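Local atomic coordinates of PA1221 (Pseudomonas aeruginosa, PDB entry 4DG8), a protein that belongs to the AMP-binding (ANL) superfamily, also carries a phosphopantetheine attachment region, and holds adenosine monophosphate in a pocket. Residues A[358-363]-A[401-406]; A[333-338]-A[412-417]; A[341-346]-A[388-393]. One frame throughout, in Å; residues are numbered along the deposited sequence.

All three contacts involve one antiparallel sheet, which the loop leading into strand 337-338, itself the edge of a separate mixed sheet, joins at strand 412-416. Interactions 1 and 2 have centres about 8 Å apart and adjoin, since strands 393-406 and 412-416 are neighbours, with Arg403 O 2.7 Å from Ile415 N, probably hydrogen-bonded. Both touch AMP, interaction 1 at the ribose through Asp402 and interaction 2 at the adenine through Phe414. Interaction 3 lies farther out, its centre about 15 Å from that of interaction 1 and 17 Å from that of interaction 2. Leu346 links it to interaction 1 through Tyr406, while Leu412 of interaction 2 packs against Val344 and Leu346.

Interaction 1 (A[358-363]-A[401-406]); sequences DRAGEI and GDRARY. With AMP (adenosine monophosphate), chain B.
Gly361 and Ala404 face each other as an antiparallel hydrogen-bonded pair: Gly361 N donates to Ala404 O at 2.9 Å, and Ala404 N returns the bond to Gly361 O at 3.0 Å. Farther along, Ile363 N donates to Asp402 O, with Glu362 and Arg403 as the non-hydrogen-bonded pair between. CA-H...O contacts, such as that from Glu362 CA to Asp402 O, accompany these bonds in the tightly packed part. Beside it Ile363 rests its CD1 on CB of buried Ala404, 4.0 Å away, and slants across CB of Asp402.

The sheet face bearing Glu362 and Arg403 is polar and looser. Glu362 has CG anti to the backbone N (chi1 173°) and runs on extended; its OE2 accepts a hydrogen bond from Gly401 N at 3.0 Å, on the anti side of the carboxylate and with a bent N-H angle of 144°. Arg403 bends at chi3, and its NH2 comes 3.3 Å from Ala360 O. At the exposed end, Asp358 N makes a nearly straight bond to Tyr406 O, while Asp358 OD1 forms a salt bridge with Arg405 NH1 at 3.1 Å. These two side chains lie alongside one another, with the carboxylate and guanidinium planes 22° apart. One water accepts hydrogens from both Arg359 N and Tyr406 N.

At the other end, Asp402 OD1 accepts a hydrogen bond from AMP O2' at 2.8 Å and also pairs with Arg417 NH1. OD2 accepts from AMP O3', though the modelled separation is doubtfully short. An aspartate on a beta strand facing the two ribose hydroxyls is typical of the nucleotide site of the AMP-binding family.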
loop_
_atom_site.group_PDB
_atom_site.type_symbol
_atom_site.label_atom_id
_atom_site.label_comp_id
_atom_site.label_asym_id
_atom_site.label_seq_id
_atom_site.Cartn_x
_atom_site.Cartn_y
_atom_site.Cartn_z
ATOM N N ASP A 358 27.385 3.693 9.510
ATOM C CA ASP A 358 28.101 3.055 8.405
ATOM C C ASP A 358 28.468 1.605 8.700
ATOM O O ASP A 358 29.577 1.158 8.386
ATOM C CB ASP A 358 29.368 3.840 8.050
ATOM C CG ASP A 358 29.126 5.333 7.967
ATOM O OD1 ASP A 358 28.401 5.777 7.045
ATOM O OD2 ASP A 358 29.669 6.063 8.823
ATOM N N ARG A 359 27.549 0.891 9.335
ATOM C CA ARG A 359 27.678 -0.547 9.509
ATOM C C ARG A 359 26.324 -1.159 9.146
ATOM O O ARG A 359 25.324 -0.902 9.822
ATOM C CB ARG A 359 28.052 -0.872 10.956
ATOM C CG ARG A 359 28.527 -2.300 11.176
ATOM C CD ARG A 359 28.854 -2.569 12.641
ATOM N NE ARG A 359 28.613 -3.967 12.989
ATOM C CZ ARG A 359 28.107 -4.376 14.151
ATOM N NH1 ARG A 359 27.791 -3.493 15.090
ATOM N NH2 ARG A 359 27.918 -5.670 14.372
ATOM N N ALA A 360 26.293 -1.957 8.080
ATOM C CA ALA A 360 25.037 -2.469 7.526
ATOM C C ALA A 360 24.382 -3.548 8.387
ATOM O O ALA A 360 25.056 -4.404 8.956
ATOM C CB ALA A 360 25.248 -2.987 6.100
ATOM N N GLY A 361 23.057 -3.497 8.464
ATOM C CA GLY A 361 22.291 -4.473 9.211
ATOM C C GLY A 361 20.890 -4.603 8.646
ATOM O O GLY A 361 20.556 -3.979 7.633
ATOM N N GLU A 362 20.073 -5.428 9.295
ATOM C CA GLU A 362 18.686 -5.580 8.896
ATOM C C GLU A 362 17.771 -4.721 9.775
ATOM O O GLU A 362 17.936 -4.663 11.004
ATOM C CB GLU A 362 18.269 -7.047 8.955
ATOM C CG GLU A 362 16.788 -7.261 8.711
ATOM C CD GLU A 362 16.357 -8.699 8.929
ATOM O OE1 GLU A 362 17.147 -9.490 9.495
ATOM O OE2 GLU A 362 15.227 -9.035 8.521
ATOM N N ILE A 363 16.825 -4.043 9.129
ATOM C CA ILE A 363 15.832 -3.236 9.825
ATOM C C ILE A 363 14.815 -4.131 10.524
ATOM O O ILE A 363 14.269 -5.060 9.924
ATOM C CB ILE A 363 15.092 -2.293 8.862
ATOM C CG1 ILE A 363 16.049 -1.283 8.230
ATOM C CG2 ILE A 363 13.991 -1.530 9.590
ATOM C CD1 ILE A 363 15.352 -0.422 7.152
ATOM N N GLY A 401 13.567 -7.836 6.337
ATOM C CA GLY A 401 14.386 -8.276 5.216
ATOM C C GLY A 401 15.019 -7.103 4.464
ATOM O O GLY A 401 15.656 -7.280 3.419
ATOM N N ASP A 402 14.842 -5.892 4.981
ATOM C CA ASP A 402 15.496 -4.727 4.391
ATOM C C ASP A 402 16.844 -4.441 5.074
ATOM O O ASP A 402 16.969 -4.496 6.301
ATOM C CB ASP A 402 14.583 -3.494 4.445
ATOM C CG ASP A 402 13.374 -3.624 3.543
ATOM O OD1 ASP A 402 13.521 -4.082 2.385
ATOM O OD2 ASP A 402 12.271 -3.260 3.988
ATOM N N ARG A 403 17.852 -4.145 4.267
ATOM C CA ARG A 403 19.180 -3.832 4.779
ATOM C C ARG A 403 19.441 -2.343 4.629
ATOM O O ARG A 403 19.158 -1.741 3.573
ATOM C CB ARG A 403 20.266 -4.635 4.052
ATOM C CG ARG A 403 20.161 -6.154 4.225
ATOM C CD ARG A 403 21.526 -6.823 4.120
ATOM N NE ARG A 403 22.369 -6.504 5.271
ATOM C CZ ARG A 403 23.683 -6.714 5.323
ATOM N NH1 ARG A 403 24.312 -7.242 4.283
ATOM N NH2 ARG A 403 24.369 -6.393 6.415
ATOM N N ALA A 404 19.963 -1.758 5.704
ATOM C CA ALA A 404 20.306 -0.345 5.740
ATOM C C ALA A 404 21.508 -0.100 6.656
ATOM O O ALA A 404 22.090 -1.049 7.198
ATOM C CB ALA A 404 19.108 0.480 6.187
ATOM N N ARG A 405 21.865 1.176 6.810
ATOM C CA ARG A 405 22.951 1.620 7.674
ATOM C C ARG A 405 22.559 2.981 8.229
ATOM O O ARG A 405 21.786 3.710 7.601
ATOM C CB ARG A 405 24.245 1.791 6.877
ATOM C CG ARG A 405 24.189 3.027 5.976
ATOM C CD ARG A 405 25.505 3.399 5.326
ATOM N NE ARG A 405 25.273 4.395 4.281
ATOM C CZ ARG A 405 25.375 5.714 4.447
ATOM N NH1 ARG A 405 25.736 6.223 5.622
ATOM N NH2 ARG A 405 25.114 6.530 3.427
ATOM N N TYR A 406 23.086 3.324 9.403
ATOM C CA TYR A 406 22.928 4.672 9.943
ATOM C C TYR A 406 23.967 5.594 9.329
ATOM O O TYR A 406 25.084 5.162 9.035
ATOM C CB TYR A 406 23.125 4.686 11.460
ATOM C CG TYR A 406 22.060 3.960 12.249
ATOM C CD1 TYR A 406 20.765 4.457 12.333
ATOM C CD2 TYR A 406 22.358 2.788 12.931
ATOM C CE1 TYR A 406 19.791 3.800 13.068
ATOM C CE2 TYR A 406 21.398 2.124 13.663
ATOM C CZ TYR A 406 20.110 2.630 13.732
ATOM O OH TYR A 406 19.152 1.966 14.479
HETATM P P AMP B . 5.054 -2.711 0.423
HETATM O O1P AMP B . 4.292 -3.208 -0.787
HETATM O O2P AMP B . 4.740 -1.321 0.960
HETATM O O3P AMP B . 4.868 -3.755 1.509
HETATM O "O5'" AMP B . 6.616 -2.827 0.152
HETATM C "C5'" AMP B . 7.543 -2.665 1.208
HETATM C "C4'" AMP B . 8.962 -2.755 0.719
HETATM O "O4'" AMP B . 9.195 -1.767 -0.319
HETATM C "C3'" AMP B . 10.033 -2.467 1.756
HETATM O "O3'" AMP B . 10.299 -3.584 2.596
HETATM C "C2'" AMP B . 11.217 -2.041 0.900
HETATM O "O2'" AMP B . 11.857 -3.180 0.335
HETATM C "C1'" AMP B . 10.519 -1.270 -0.224
HETATM N N9 AMP B . 10.456 0.184 0.056
HETATM C C8 AMP B . 9.356 0.834 0.506
HETATM N N7 AMP B . 9.592 2.159 0.672
HETATM C C5 AMP B . 10.870 2.390 0.339
HETATM C C6 AMP B . 11.764 3.579 0.291
HETATM N N6 AMP B . 11.322 4.799 0.647
HETATM N N1 AMP B . 13.041 3.402 -0.128
HETATM C C2 AMP B . 13.482 2.178 -0.488
HETATM N N3 AMP B . 12.725 1.061 -0.469
HETATM C C4 AMP B . 11.433 1.089 -0.076
HETATM O O HOH W 1 24.964 1.747 10.717
#

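Interaction 2 (A[333-338]-A[412-417]); sequences IPIGKA and LRFIGR. With AMP (adenosine monophosphate), chain B.
Leu412 O is gripped by two successive amides, Ile335 N at 2.9 Å and, weakly, Gly336 N at 3.4 Å from the same oxygen. Ile335 and Gly336 thus both face Leu412, a classic beta bulge, and Leu412 N completes the single antiparallel bridge by donating to Gly336 O at 2.9 Å. A water joins the segments farther on, donating to Ile333 O and accepting from Phe414 N.

Ile335 packs against Leu412 and Phe414, with CG2 also near the adenine. Its CG1 sits between the backbone N and the carbonyl carbon (chi1 59°), which sets it 3.7 Å from Leu412 CB, while CG2 meets Phe414 CB at 4.0 Å and CD1 approaches the edge of the phenylalanine ring. Alongside, Pro334 and Arg413 point the same way: Arg413 folds back at chi2 and chi3, its CD 3.8 Å from Pro334 CA, and Pro334 CG lies over one face of the guanidinium. Salt bridges to Asp332 and Asp407 hold that guanidinium.

Phe414 belongs to the AMP pocket. CG is anti to the backbone N (chi1 -176°), and one face of the ring is turned to the adenine: AMP C2 stands 3.6 Å above its plane, over the centre, and AMP N3 is 3.7 Å from Phe414 CZ.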
loop_
_atom_site.group_PDB
_atom_site.type_symbol
_atom_site.label_atom_id
_atom_site.label_comp_id
_atom_site.label_asym_id
_atom_site.label_seq_id
_atom_site.Cartn_x
_atom_site.Cartn_y
_atom_site.Cartn_z
ATOM N N ILE A 333 18.633 9.557 -0.669
ATOM C CA ILE A 333 17.842 10.291 0.323
ATOM C C ILE A 333 17.630 9.396 1.537
ATOM O O ILE A 333 17.131 8.278 1.384
ATOM C CB ILE A 333 16.444 10.654 -0.216
ATOM C CG1 ILE A 333 16.546 11.402 -1.553
ATOM C CG2 ILE A 333 15.650 11.454 0.826
ATOM C CD1 ILE A 333 17.348 12.698 -1.483
ATOM N N PRO A 334 18.006 9.874 2.745
ATOM C CA PRO A 334 17.769 9.083 3.962
ATOM C C PRO A 334 16.314 8.637 4.036
ATOM O O PRO A 334 15.436 9.317 3.465
ATOM C CB PRO A 334 18.056 10.083 5.097
ATOM C CG PRO A 334 19.035 11.062 4.510
ATOM C CD PRO A 334 18.647 11.172 3.033
ATOM N N ILE A 335 16.067 7.483 4.659
ATOM C CA ILE A 335 14.699 7.079 4.985
ATOM C C ILE A 335 14.372 7.529 6.407
ATOM O O ILE A 335 13.268 7.319 6.907
ATOM C CB ILE A 335 14.435 5.563 4.797
ATOM C CG1 ILE A 335 15.365 4.715 5.676
ATOM C CG2 ILE A 335 14.553 5.190 3.312
ATOM C CD1 ILE A 335 15.150 3.181 5.531
ATOM N N GLY A 336 15.339 8.195 7.030
ATOM C CA GLY A 336 15.108 8.899 8.284
ATOM C C GLY A 336 14.971 8.082 9.555
ATOM O O GLY A 336 15.824 7.240 9.870
ATOM N N LYS A 337 13.914 8.361 10.316
ATOM C CA LYS A 337 13.727 7.731 11.621
ATOM C C LYS A 337 12.312 7.181 11.785
ATOM O O LYS A 337 11.430 7.467 10.976
ATOM C CB LYS A 337 14.053 8.731 12.737
ATOM C CG LYS A 337 15.504 9.225 12.730
ATOM C CD LYS A 337 15.723 10.372 13.730
ATOM C CE LYS A 337 17.174 10.855 13.745
ATOM N NZ LYS A 337 17.360 12.085 14.594
ATOM N N ALA A 338 12.107 6.389 12.836
ATOM C CA ALA A 338 10.802 5.813 13.163
ATOM C C ALA A 338 9.682 6.859 13.237
ATOM O O ALA A 338 9.832 7.907 13.854
ATOM C CB ALA A 338 10.882 5.043 14.498
ATOM N N LEU A 412 18.498 6.531 9.119
ATOM C CA LEU A 412 18.688 5.309 8.347
ATOM C C LEU A 412 18.866 5.583 6.854
ATOM O O LEU A 412 18.206 6.447 6.273
ATOM C CB LEU A 412 17.551 4.311 8.587
ATOM C CG LEU A 412 17.590 3.589 9.940
ATOM C CD1 LEU A 412 16.274 2.878 10.195
ATOM C CD2 LEU A 412 18.755 2.608 10.018
ATOM N N ARG A 413 19.784 4.835 6.255
ATOM C CA ARG A 413 20.095 4.928 4.838
ATOM C C ARG A 413 19.829 3.553 4.212
ATOM O O ARG A 413 20.507 2.572 4.538
ATOM C CB ARG A 413 21.558 5.333 4.683
ATOM C CG ARG A 413 21.914 6.555 5.541
ATOM C CD ARG A 413 21.187 7.817 5.041
ATOM N NE ARG A 413 21.768 8.240 3.777
ATOM C CZ ARG A 413 22.727 9.157 3.653
ATOM N NH1 ARG A 413 23.211 9.797 4.718
ATOM N NH2 ARG A 413 23.200 9.433 2.454
ATOM N N PHE A 414 18.827 3.479 3.336
ATOM C CA PHE A 414 18.392 2.202 2.770
ATOM C C PHE A 414 19.437 1.601 1.822
ATOM O O PHE A 414 19.965 2.276 0.934
ATOM C CB PHE A 414 17.059 2.372 2.053
ATOM C CG PHE A 414 16.492 1.094 1.512
ATOM C CD1 PHE A 414 15.602 0.338 2.271
ATOM C CD2 PHE A 414 16.834 0.653 0.241
ATOM C CE1 PHE A 414 15.070 -0.839 1.774
ATOM C CE2 PHE A 414 16.302 -0.520 -0.265
ATOM C CZ PHE A 414 15.422 -1.273 0.504
ATOM N N ILE A 415 19.736 0.322 2.010
ATOM C CA ILE A 415 20.705 -0.347 1.150
ATOM C C ILE A 415 20.049 -1.255 0.113
ATOM O O ILE A 415 20.237 -1.068 -1.099
ATOM C CB ILE A 415 21.773 -1.105 1.957
ATOM C CG1 ILE A 415 22.612 -0.108 2.776
ATOM C CG2 ILE A 415 22.664 -1.923 1.023
ATOM C CD1 ILE A 415 23.548 -0.766 3.785
ATOM N N GLY A 416 19.312 -2.256 0.576
ATOM C CA GLY A 416 18.690 -3.181 -0.362
ATOM C C GLY A 416 18.254 -4.491 0.270
ATOM O O GLY A 416 18.209 -4.610 1.490
ATOM N N ARG A 417 17.923 -5.475 -0.558
ATOM C CA ARG A 417 17.559 -6.801 -0.050
ATOM C C ARG A 417 18.525 -7.879 -0.517
ATOM O O ARG A 417 19.198 -7.729 -1.533
ATOM C CB ARG A 417 16.120 -7.175 -0.439
ATOM C CG ARG A 417 15.075 -6.201 0.105
ATOM C CD ARG A 417 13.687 -6.596 -0.326
ATOM N NE ARG A 417 13.284 -7.863 0.275
ATOM C CZ ARG A 417 12.793 -7.985 1.503
ATOM N NH1 ARG A 417 12.660 -6.903 2.273
ATOM N NH2 ARG A 417 12.453 -9.188 1.967
HETATM P P AMP B . 5.054 -2.711 0.423
HETATM O O1P AMP B . 4.292 -3.208 -0.787
HETATM O O2P AMP B . 4.740 -1.321 0.960
HETATM O O3P AMP B . 4.868 -3.755 1.509
HETATM O "O5'" AMP B . 6.616 -2.827 0.152
HETATM C "C5'" AMP B . 7.543 -2.665 1.208
HETATM C "C4'" AMP B . 8.962 -2.755 0.719
HETATM O "O4'" AMP B . 9.195 -1.767 -0.319
HETATM C "C3'" AMP B . 10.033 -2.467 1.756
HETATM O "O3'" AMP B . 10.299 -3.584 2.596
HETATM C "C2'" AMP B . 11.217 -2.041 0.900
HETATM O "O2'" AMP B . 11.857 -3.180 0.335
HETATM C "C1'" AMP B . 10.519 -1.270 -0.224
HETATM N N9 AMP B . 10.456 0.184 0.056
HETATM C C8 AMP B . 9.356 0.834 0.506
HETATM N N7 AMP B . 9.592 2.159 0.672
HETATM C C5 AMP B . 10.870 2.390 0.339
HETATM C C6 AMP B . 11.764 3.579 0.291
HETATM N N6 AMP B . 11.322 4.799 0.647
HETATM N N1 AMP B . 13.041 3.402 -0.128
HETATM C C2 AMP B . 13.482 2.178 -0.488
HETATM N N3 AMP B . 12.725 1.061 -0.469
HETATM C C4 AMP B . 11.433 1.089 -0.076
HETATM O O HOH W 2 18.498 5.934 1.865
#

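Interaction 3 (A[341-346]-A[388-393]); sequences GTAVLL and LPYRGR
The short strands carrying Ala343 and Leu345 on one side and Tyr390 on the other pass at 110° with axes 9.0 Å apart, too far for backbone pairing, and no hydrogen bond joins the two segments. Tyr390, the first residue of a type II' beta turn closed by Arg393, has CG anti to its backbone N (chi1 -180°), and its ring extends toward strand 342-347.

The phenol reaches across to two alternate residues of that strand. Leu345 meets the ring at its edge, CG in the ring plane and 3.9 Å from Tyr390 CD1, with CD2 close to the same ring atom. Ala343 sits at the hydroxyl end, its CB 3.6 Å from Tyr390 CZ. The other leucine methyl, Leu345 CD1, comes within 3.4 Å of Pro389 O. Arg391 lays its CD over one ring face toward the rim, though this side chain is poorly ordered.

Strands 361-367 and 393-406 lie between the two partners in the sheet order: 361-367 pairs with 342-347 and with 393-406, and 393-406 forms a hairpin with 385-390. Phe366 of strand 361-367 touches Leu345, and the rings of Phe366 and Tyr390 meet with their planes at about 35°.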
loop_
_atom_site.group_PDB
_atom_site.type_symbol
_atom_site.label_atom_id
_atom_site.label_comp_id
_atom_site.label_asym_id
_atom_site.label_seq_id
_atom_site.Cartn_x
_atom_site.Cartn_y
_atom_site.Cartn_z
ATOM N N GLY A 341 4.744 5.999 17.189
ATOM C CA GLY A 341 4.030 4.743 17.393
ATOM C C GLY A 341 4.858 3.552 16.935
ATOM O O GLY A 341 4.526 2.390 17.185
ATOM N N THR A 342 5.968 3.849 16.279
ATOM C CA THR A 342 6.867 2.807 15.815
ATOM C C THR A 342 8.253 2.973 16.428
ATOM O O THR A 342 8.639 4.076 16.823
ATOM C CB THR A 342 6.940 2.838 14.288
ATOM O OG1 THR A 342 5.674 2.410 13.772
ATOM C CG2 THR A 342 8.052 1.928 13.760
ATOM N N ALA A 343 8.982 1.870 16.542
ATOM C CA ALA A 343 10.404 1.938 16.857
ATOM C C ALA A 343 11.174 1.016 15.914
ATOM O O ALA A 343 10.608 0.072 15.379
ATOM C CB ALA A 343 10.651 1.539 18.314
ATOM N N VAL A 344 12.450 1.295 15.683
ATOM C CA VAL A 344 13.264 0.377 14.891
ATOM C C VAL A 344 14.606 0.082 15.545
ATOM O O VAL A 344 15.131 0.889 16.298
ATOM C CB VAL A 344 13.533 0.899 13.451
ATOM C CG1 VAL A 344 12.238 1.053 12.680
ATOM C CG2 VAL A 344 14.297 2.223 13.479
ATOM N N LEU A 345 15.141 -1.102 15.270
ATOM C CA LEU A 345 16.541 -1.380 15.545
ATOM C C LEU A 345 17.153 -1.859 14.246
ATOM O O LEU A 345 16.448 -2.285 13.335
ATOM C CB LEU A 345 16.705 -2.472 16.593
ATOM C CG LEU A 345 16.300 -2.154 18.031
ATOM C CD1 LEU A 345 16.615 -3.354 18.930
ATOM C CD2 LEU A 345 17.021 -0.897 18.511
ATOM N N LEU A 346 18.470 -1.789 14.182
ATOM C CA LEU A 346 19.232 -2.340 13.084
ATOM C C LEU A 346 20.041 -3.506 13.663
ATOM O O LEU A 346 20.849 -3.301 14.565
ATOM C CB LEU A 346 20.167 -1.249 12.554
ATOM C CG LEU A 346 20.717 -1.384 11.137
ATOM C CD1 LEU A 346 19.577 -1.347 10.113
ATOM C CD2 LEU A 346 21.737 -0.283 10.885
ATOM N N LEU A 388 11.893 -9.722 20.424
ATOM C CA LEU A 388 13.297 -9.328 20.454
ATOM C C LEU A 388 13.473 -8.225 21.485
ATOM O O LEU A 388 12.518 -7.523 21.810
ATOM C CB LEU A 388 13.739 -8.821 19.080
ATOM C CG LEU A 388 13.860 -9.880 17.989
ATOM C CD1 LEU A 388 14.097 -9.215 16.653
ATOM C CD2 LEU A 388 14.978 -10.874 18.313
ATOM N N PRO A 389 14.690 -8.080 22.024
ATOM C CA PRO A 389 14.940 -7.034 23.020
ATOM C C PRO A 389 14.874 -5.624 22.430
ATOM O O PRO A 389 15.525 -5.328 21.417
ATOM C CB PRO A 389 16.370 -7.330 23.487
ATOM C CG PRO A 389 16.609 -8.768 23.118
ATOM C CD PRO A 389 15.857 -8.955 21.837
ATOM N N TYR A 390 14.106 -4.757 23.080
ATOM C CA TYR A 390 14.105 -3.338 22.763
ATOM C C TYR A 390 14.212 -2.564 24.071
ATOM O O TYR A 390 13.404 -2.758 24.987
ATOM C CB TYR A 390 12.853 -2.913 21.986
ATOM C CG TYR A 390 12.877 -1.434 21.660
ATOM C CD1 TYR A 390 13.753 -0.935 20.703
ATOM C CD2 TYR A 390 12.060 -0.530 22.339
ATOM C CE1 TYR A 390 13.806 0.410 20.412
ATOM C CE2 TYR A 390 12.106 0.827 22.050
ATOM C CZ TYR A 390 12.980 1.293 21.082
ATOM O OH TYR A 390 13.039 2.640 20.773
ATOM N N ARG A 391 15.202 -1.682 24.150
ATOM C CA ARG A 391 15.567 -1.086 25.422
ATOM C C ARG A 391 15.803 -2.241 26.377
ATOM O O ARG A 391 16.665 -3.085 26.133
ATOM C CB ARG A 391 14.463 -0.163 25.941
ATOM C CG ARG A 391 14.081 0.940 24.967
ATOM C CD ARG A 391 15.311 1.691 24.489
ATOM N NE ARG A 391 14.993 2.719 23.500
ATOM C CZ ARG A 391 14.769 3.999 23.792
ATOM N NH1 ARG A 391 14.826 4.414 25.052
ATOM N NH2 ARG A 391 14.490 4.864 22.823
ATOM N N GLY A 392 15.023 -2.307 27.446
ATOM C CA GLY A 392 15.205 -3.373 28.409
ATOM C C GLY A 392 14.261 -4.550 28.236
ATOM O O GLY A 392 14.475 -5.610 28.827
ATOM N N ARG A 393 13.223 -4.378 27.421
ATOM C CA ARG A 393 12.121 -5.334 27.424
ATOM C C ARG A 393 11.955 -6.099 26.112
ATOM O O ARG A 393 12.130 -5.544 25.025
ATOM C CB ARG A 393 10.812 -4.625 27.795
#